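Local coordinates for protein Vpx (Simian immunodeficiency virus, PDB 4CC9), which recruits the host CUL4A-DDB1 E3 ligase through DCAF1 to mark the restriction factor SAMHD1 for proteasomal degradation, at residues R41-H46 with E50-V55; R57-Y62 with Y76-L81. One frame throughout, in Å; residues are numbered along the deposited sequence.

Interaction 1: residues R41-H46 with E50-V55; sequences RAAVNH and ELIFQV. With ZN (zinc ion), chain F.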
loop_
_atom_site.group_PDB
_atom_site.type_symbol
_atom_site.label_atom_id
_atom_site.label_comp_id
_atom_site.label_asym_id
_atom_site.label_seq_id
_atom_site.Cartn_x
_atom_site.Cartn_y
_atom_site.Cartn_z
ATOM N N ARG B 41 -21.948 4.901 -2.870
ATOM C CA ARG B 41 -22.550 4.901 -1.542
ATOM C C ARG B 41 -21.514 5.071 -0.435
ATOM O O ARG B 41 -21.782 5.720 0.577
ATOM C CB ARG B 41 -23.352 3.624 -1.316
ATOM C CG ARG B 41 -24.572 3.521 -2.224
ATOM C CD ARG B 41 -25.546 2.464 -1.742
ATOM N NE ARG B 41 -26.238 1.856 -2.872
ATOM C CZ ARG B 41 -25.893 0.691 -3.413
ATOM N NH1 ARG B 41 -24.877 0.001 -2.910
ATOM N NH2 ARG B 41 -26.566 0.209 -4.450
ATOM N N ALA B 42 -20.328 4.502 -0.630
ATOM C CA ALA B 42 -19.263 4.645 0.364
ATOM C C ALA B 42 -18.667 6.050 0.351
ATOM O O ALA B 42 -18.459 6.662 1.412
ATOM C CB ALA B 42 -18.179 3.608 0.139
ATOM N N ALA B 43 -18.413 6.568 -0.851
ATOM C CA ALA B 43 -17.702 7.839 -0.999
ATOM C C ALA B 43 -18.461 9.054 -0.475
ATOM O O ALA B 43 -17.835 10.050 -0.111
ATOM C CB ALA B 43 -17.295 8.064 -2.443
ATOM N N VAL B 44 -19.793 8.992 -0.445
ATOM C CA VAL B 44 -20.562 10.138 0.048
ATOM C C VAL B 44 -20.409 10.327 1.562
ATOM O O VAL B 44 -20.783 11.364 2.088
ATOM C CB VAL B 44 -22.071 10.111 -0.359
ATOM C CG1 VAL B 44 -22.248 10.409 -1.845
ATOM C CG2 VAL B 44 -22.728 8.779 0.005
ATOM N N ASN B 45 -19.842 9.341 2.254
ATOM C CA ASN B 45 -19.532 9.498 3.678
ATOM C C ASN B 45 -18.129 10.052 3.942
ATOM O O ASN B 45 -17.729 10.191 5.095
ATOM C CB ASN B 45 -19.677 8.164 4.416
ATOM C CG ASN B 45 -21.080 7.593 4.328
ATOM O OD1 ASN B 45 -22.055 8.332 4.221
ATOM N ND2 ASN B 45 -21.187 6.268 4.380
ATOM N N HIS B 46 -17.379 10.357 2.885
ATOM C CA HIS B 46 -15.996 10.815 3.041
ATOM C C HIS B 46 -15.696 12.032 2.180
ATOM O O HIS B 46 -14.937 12.910 2.579
ATOM C CB HIS B 46 -15.007 9.704 2.665
ATOM C CG HIS B 46 -15.106 8.488 3.529
ATOM N ND1 HIS B 46 -14.382 8.342 4.698
ATOM C CD2 HIS B 46 -15.834 7.357 3.392
ATOM C CE1 HIS B 46 -14.666 7.175 5.244
ATOM N NE2 HIS B 46 -15.543 6.558 4.475
ATOM N N GLU B 50 -20.892 16.950 -3.984
ATOM C CA GLU B 50 -20.905 17.626 -5.271
ATOM C C GLU B 50 -19.656 17.320 -6.089
ATOM O O GLU B 50 -19.627 17.539 -7.302
ATOM C CB GLU B 50 -21.166 19.127 -5.115
ATOM C CG GLU B 50 -22.614 19.440 -4.699
ATOM C CD GLU B 50 -23.669 18.810 -5.626
ATOM O OE1 GLU B 50 -23.567 18.980 -6.863
ATOM O OE2 GLU B 50 -24.606 18.145 -5.117
ATOM N N LEU B 51 -18.637 16.783 -5.431
ATOM C CA LEU B 51 -17.413 16.389 -6.125
ATOM C C LEU B 51 -17.694 15.105 -6.920
ATOM O O LEU B 51 -17.326 14.975 -8.098
ATOM C CB LEU B 51 -16.283 16.199 -5.108
ATOM C CG LEU B 51 -14.856 15.855 -5.555
ATOM C CD1 LEU B 51 -14.664 14.356 -5.705
ATOM C CD2 LEU B 51 -14.475 16.568 -6.841
ATOM N N ILE B 52 -18.373 14.173 -6.261
ATOM C CA ILE B 52 -18.798 12.933 -6.884
ATOM C C ILE B 52 -19.666 13.212 -8.109
ATOM O O ILE B 52 -19.345 12.759 -9.216
ATOM C CB ILE B 52 -19.573 12.069 -5.879
ATOM C CG1 ILE B 52 -18.632 11.637 -4.750
ATOM C CG2 ILE B 52 -20.240 10.872 -6.578
ATOM C CD1 ILE B 52 -19.300 10.832 -3.663
ATOM N N PHE B 53 -20.750 13.967 -7.918
ATOM C CA PHE B 53 -21.618 14.346 -9.034
ATOM C C PHE B 53 -20.852 14.983 -10.185
ATOM O O PHE B 53 -21.081 14.649 -11.347
ATOM C CB PHE B 53 -22.748 15.262 -8.566
ATOM C CG PHE B 53 -23.969 14.513 -8.095
ATOM C CD1 PHE B 53 -24.012 13.959 -6.825
ATOM C CD2 PHE B 53 -25.064 14.338 -8.939
ATOM C CE1 PHE B 53 -25.137 13.255 -6.392
ATOM C CE2 PHE B 53 -26.188 13.635 -8.507
ATOM C CZ PHE B 53 -26.223 13.095 -7.232
ATOM N N GLN B 54 -19.906 15.860 -9.863
ATOM C CA GLN B 54 -19.154 16.558 -10.900
ATOM C C GLN B 54 -18.222 15.640 -11.713
ATOM O O GLN B 54 -18.143 15.750 -12.942
ATOM C CB GLN B 54 -18.381 17.718 -10.290
ATOM C CG GLN B 54 -18.123 18.846 -11.254
ATOM N N VAL B 55 -17.533 14.727 -11.039
ATOM C CA VAL B 55 -16.637 13.822 -11.749
ATOM C C VAL B 55 -17.443 12.830 -12.587
ATOM O O VAL B 55 -17.051 12.481 -13.705
ATOM C CB VAL B 55 -15.686 13.075 -10.790
ATOM C CG1 VAL B 55 -14.860 12.071 -11.560
ATOM C CG2 VAL B 55 -14.777 14.069 -10.049
HETATM ZN ZN ZN F . -13.287 9.688 5.677
#
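Val-44 and Ile-52 are the residues whose backbones come nearest, with CA atoms 7.7 Å apart, where the end of helix 25-43 faces the first turns of helix 49-66. This is the first helical hairpin of the zinc-stabilised three-helix bundle of the Vpr/Vpx family, and it illustrates how a short connection can be closed by one well-placed apolar side chain. Ile-52 is that side chain. Its CG1 lies anti to the carbonyl carbon (chi1 -65°), and the chain then continues fully extended, carrying CD1 across the gap. The terminal methyl meets two residues at once: Val-44 CG1 at 3.5 Å and Ala-43 CB at 3.6 Å. The side chains of Val-44 and Ile-52 cross at about a right angle, a methyl of each making the touch. Ala-43 and Ile-52 are buried, whereas Val-44 stays partly open at the border. The contact is therefore purely apolar and small, and both buried partners are also backed by helix 71-91, Ala-43 by Met-86.

Beyond Ala-43 the backbone keeps turning tightly, through i+3 to i backbone bonds, of the 3-10 type in spacing, from Asn-45 N to Ala-42 O and from His-46 N to Ala-43 O. This turn delivers His-46 to the metal. With His-89, Cys-94 and Cys-96 it completes the zinc site, which ties the turn after helix 25-43 to the end of helix 71-91 and to the chain just beyond it. The ring of His-46 meets that of His-89 with their planes at about 70°, and Ala-42 O lies in the His-46 ring plane at its edge, 3.4 Å from His-46 CD2. The metal is approached through His-46 ND1, 2.0 Å from the zinc ion, which lies almost equally far from the flanking ring carbons CG and CE1.

Interaction 2: residues R57-Y62 with Y76-L81; sequences RRSWEY and YRYLCL
Ser-59 and Tyr-78 bring helix 49-66 and helix 71-91 to a CA separation of only 6.1 Å, a close approach in the second hairpin of the three-helix bundle. The example shows how a small residue admits a large neighbour: with a serine on one helix, the other can present the base of a tyrosine directly to it, Ser-59 CB standing 4.1 Å from Tyr-78 CB. Ser-59 OG sits at the edge of the Tyr-78 ring, in its plane and 3.9 Å from CD1, so it meets the rim and neither face. Leu-81 adds a second, more distant touch, its CD1 4.1 Å from Ser-59 OG.

A hydroxyl buried among carbon atoms needs a partner. Ser-59 OG finds one in its own helix by bonding to Val-55 O one turn back, a reach made possible by chi1 of -68°, which sets it beside the backbone N. At the far end of the tyrosine, the hydroxyl is bonded to Asn-40 OD1 of helix 25-43, while Trp-56 packs edge-to-face with the ring.

Away from this tight core, where apolar side chains of another protein chain also pack on Ser-59 and Leu-81, the helices are more loosely matched. The side chain of Tyr-62 comes no nearer than 6.5 Å to any atom of residues 76-81, and Arg-57 is exposed, its CB directed away from the partner helix. Arg-77, within a segment that by similarity belongs to a nuclear localization signal, lies against Trp-63 of helix 49-66: its NH2 forms a salt bridge with an acidic side chain of that other protein, and its NH1 is hydrogen-bonded to Tyr-73 OH.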
loop_
_atom_site.group_PDB
_atom_site.type_symbol
_atom_site.label_atom_id
_atom_site.label_comp_id
_atom_site.label_asym_id
_atom_site.label_seq_id
_atom_site.Cartn_x
_atom_site.Cartn_y
_atom_site.Cartn_z
ATOM N N ARG B 57 -20.519 13.345 -14.023
ATOM C CA ARG B 57 -21.067 14.045 -15.185
ATOM C C ARG B 57 -20.004 14.433 -16.207
ATOM O O ARG B 57 -20.245 14.362 -17.417
ATOM C CB ARG B 57 -21.812 15.299 -14.748
ATOM C CG ARG B 57 -22.948 15.056 -13.766
ATOM C CD ARG B 57 -23.452 16.400 -13.227
ATOM N NE ARG B 57 -24.897 16.422 -13.261
ATOM C CZ ARG B 57 -25.607 17.010 -14.207
ATOM N NH1 ARG B 57 -25.003 17.676 -15.173
ATOM N NH2 ARG B 57 -26.925 16.941 -14.168
ATOM N N ARG B 58 -18.829 14.855 -15.738
ATOM C CA ARG B 58 -17.776 15.226 -16.682
ATOM C C ARG B 58 -17.203 14.000 -17.395
ATOM O O ARG B 58 -16.987 14.036 -18.601
ATOM C CB ARG B 58 -16.688 16.069 -16.011
ATOM C CG ARG B 58 -17.237 17.378 -15.466
ATOM C CD ARG B 58 -16.198 18.152 -14.671
ATOM N NE ARG B 58 -15.261 18.844 -15.552
ATOM C CZ ARG B 58 -13.958 18.597 -15.604
ATOM N NH1 ARG B 58 -13.421 17.681 -14.810
ATOM N NH2 ARG B 58 -13.189 19.276 -16.446
ATOM N N SER B 59 -16.989 12.915 -16.653
ATOM C CA SER B 59 -16.551 11.657 -17.243
ATOM C C SER B 59 -17.523 11.231 -18.331
ATOM O O SER B 59 -17.107 10.801 -19.406
ATOM C CB SER B 59 -16.481 10.553 -16.180
ATOM O OG SER B 59 -15.454 10.797 -15.239
ATOM N N TRP B 60 -18.820 11.351 -18.049
ATOM C CA TRP B 60 -19.843 10.914 -18.999
ATOM C C TRP B 60 -19.839 11.798 -20.249
ATOM O O TRP B 60 -19.936 11.287 -21.374
ATOM C CB TRP B 60 -21.228 10.903 -18.341
ATOM C CG TRP B 60 -22.315 10.399 -19.224
ATOM C CD1 TRP B 60 -23.110 11.142 -20.050
ATOM C CD2 TRP B 60 -22.748 9.033 -19.374
ATOM N NE1 TRP B 60 -24.003 10.327 -20.703
ATOM C CE2 TRP B 60 -23.803 9.030 -20.314
ATOM C CE3 TRP B 60 -22.339 7.816 -18.815
ATOM C CZ2 TRP B 60 -24.457 7.855 -20.703
ATOM C CZ3 TRP B 60 -22.991 6.648 -19.200
ATOM C CH2 TRP B 60 -24.037 6.676 -20.129
ATOM N N GLU B 61 -19.722 13.113 -20.066
ATOM C CA GLU B 61 -19.711 14.015 -21.222
ATOM C C GLU B 61 -18.531 13.681 -22.110
ATOM O O GLU B 61 -18.670 13.580 -23.327
ATOM C CB GLU B 61 -19.603 15.478 -20.807
ATOM C CG GLU B 61 -20.781 16.007 -20.015
ATOM N N TYR B 62 -17.368 13.482 -21.497
ATOM C CA TYR B 62 -16.164 13.259 -22.285
ATOM C C TYR B 62 -16.126 11.900 -23.016
ATOM O O TYR B 62 -16.033 11.859 -24.243
ATOM C CB TYR B 62 -14.908 13.470 -21.435
ATOM C CG TYR B 62 -13.641 13.297 -22.231
ATOM C CD1 TYR B 62 -13.247 14.256 -23.151
ATOM C CD2 TYR B 62 -12.851 12.160 -22.084
ATOM C CE1 TYR B 62 -12.094 14.099 -23.896
ATOM C CE2 TYR B 62 -11.698 11.993 -22.828
ATOM C CZ TYR B 62 -11.328 12.971 -23.732
ATOM O OH TYR B 62 -10.188 12.819 -24.477
ATOM N N TYR B 76 -15.916 2.503 -16.290
ATOM C CA TYR B 76 -14.630 2.024 -15.801
ATOM C C TYR B 76 -13.609 3.155 -15.606
ATOM O O TYR B 76 -12.918 3.198 -14.570
ATOM C CB TYR B 76 -14.082 0.943 -16.727
ATOM C CG TYR B 76 -12.746 0.388 -16.292
ATOM C CD1 TYR B 76 -12.667 -0.620 -15.342
ATOM C CD2 TYR B 76 -11.560 0.874 -16.835
ATOM C CE1 TYR B 76 -11.436 -1.128 -14.943
ATOM C CE2 TYR B 76 -10.326 0.371 -16.441
ATOM C CZ TYR B 76 -10.269 -0.629 -15.502
ATOM O OH TYR B 76 -9.039 -1.125 -15.119
ATOM N N ARG B 77 -13.502 4.068 -16.581
ATOM C CA ARG B 77 -12.626 5.237 -16.390
ATOM C C ARG B 77 -13.075 6.049 -15.171
ATOM O O ARG B 77 -12.252 6.581 -14.423
ATOM C CB ARG B 77 -12.573 6.138 -17.632
ATOM C CG ARG B 77 -12.024 5.440 -18.886
ATOM C CD ARG B 77 -10.596 4.933 -18.678
ATOM N NE ARG B 77 -9.718 6.035 -18.306
ATOM C CZ ARG B 77 -9.009 6.767 -19.165
ATOM N NH1 ARG B 77 -9.049 6.505 -20.470
ATOM N NH2 ARG B 77 -8.250 7.772 -18.712
ATOM N N TYR B 78 -14.382 6.124 -14.956
ATOM C CA TYR B 78 -14.892 6.878 -13.823
ATOM C C TYR B 78 -14.513 6.197 -12.496
ATOM O O TYR B 78 -14.071 6.861 -11.558
ATOM C CB TYR B 78 -16.416 7.065 -13.937
ATOM C CG TYR B 78 -17.067 7.483 -12.635
ATOM C CD1 TYR B 78 -17.044 8.810 -12.222
ATOM C CD2 TYR B 78 -17.707 6.554 -11.822
ATOM C CE1 TYR B 78 -17.646 9.206 -11.028
ATOM C CE2 TYR B 78 -18.309 6.940 -10.630
ATOM C CZ TYR B 78 -18.267 8.269 -10.244
ATOM O OH TYR B 78 -18.848 8.671 -9.075
ATOM N N LEU B 79 -14.701 4.881 -12.420
ATOM C CA LEU B 79 -14.368 4.127 -11.209
ATOM C C LEU B 79 -12.898 4.317 -10.829
ATOM O O LEU B 79 -12.588 4.562 -9.660
ATOM C CB LEU B 79 -14.691 2.630 -11.386
ATOM C CG LEU B 79 -14.366 1.685 -10.228
ATOM C CD1 LEU B 79 -15.119 2.081 -8.974
ATOM C CD2 LEU B 79 -14.677 0.240 -10.589
ATOM N N CYS B 80 -11.997 4.230 -11.808
ATOM C CA CYS B 80 -10.570 4.361 -11.504
ATOM C C CYS B 80 -10.246 5.722 -10.878
ATOM O O CYS B 80 -9.427 5.805 -9.956
ATOM C CB CYS B 80 -9.700 4.070 -12.740
ATOM S SG CYS B 80 -9.771 2.308 -13.320
ATOM N N LEU B 81 -10.913 6.776 -11.344
ATOM C CA LEU B 81 -10.718 8.115 -10.764
ATOM C C LEU B 81 -11.215 8.211 -9.323
ATOM O O LEU B 81 -10.555 8.824 -8.477
ATOM C CB LEU B 81 -11.412 9.184 -11.603
ATOM C CG LEU B 81 -10.757 9.506 -12.943
ATOM C CD1 LEU B 81 -11.682 10.379 -13.772
ATOM C CD2 LEU B 81 -9.395 10.193 -12.734
#

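In the fold
Interactions 1 and 2 follow one another along helix 49-66, which pairs with helix 25-43 near its start and with helix 71-91 further on; their centres are 13 Å apart. Both are small and mostly buried, but interaction 1 is the more peripheral, having a partly exposed valine at its border and the zinc site close by. Its chemistry divides into methyl packing and metal coordination, whereas interaction 2 places a hydroxyl against an aromatic edge. Tyr-78 joins them: its OH lies 3.6 Å from Ile-52 CG2, and Val-55 touches both Tyr-78 and Leu-81. Through Tyr-78 the two contacts run into each other, and together they involve all three helices.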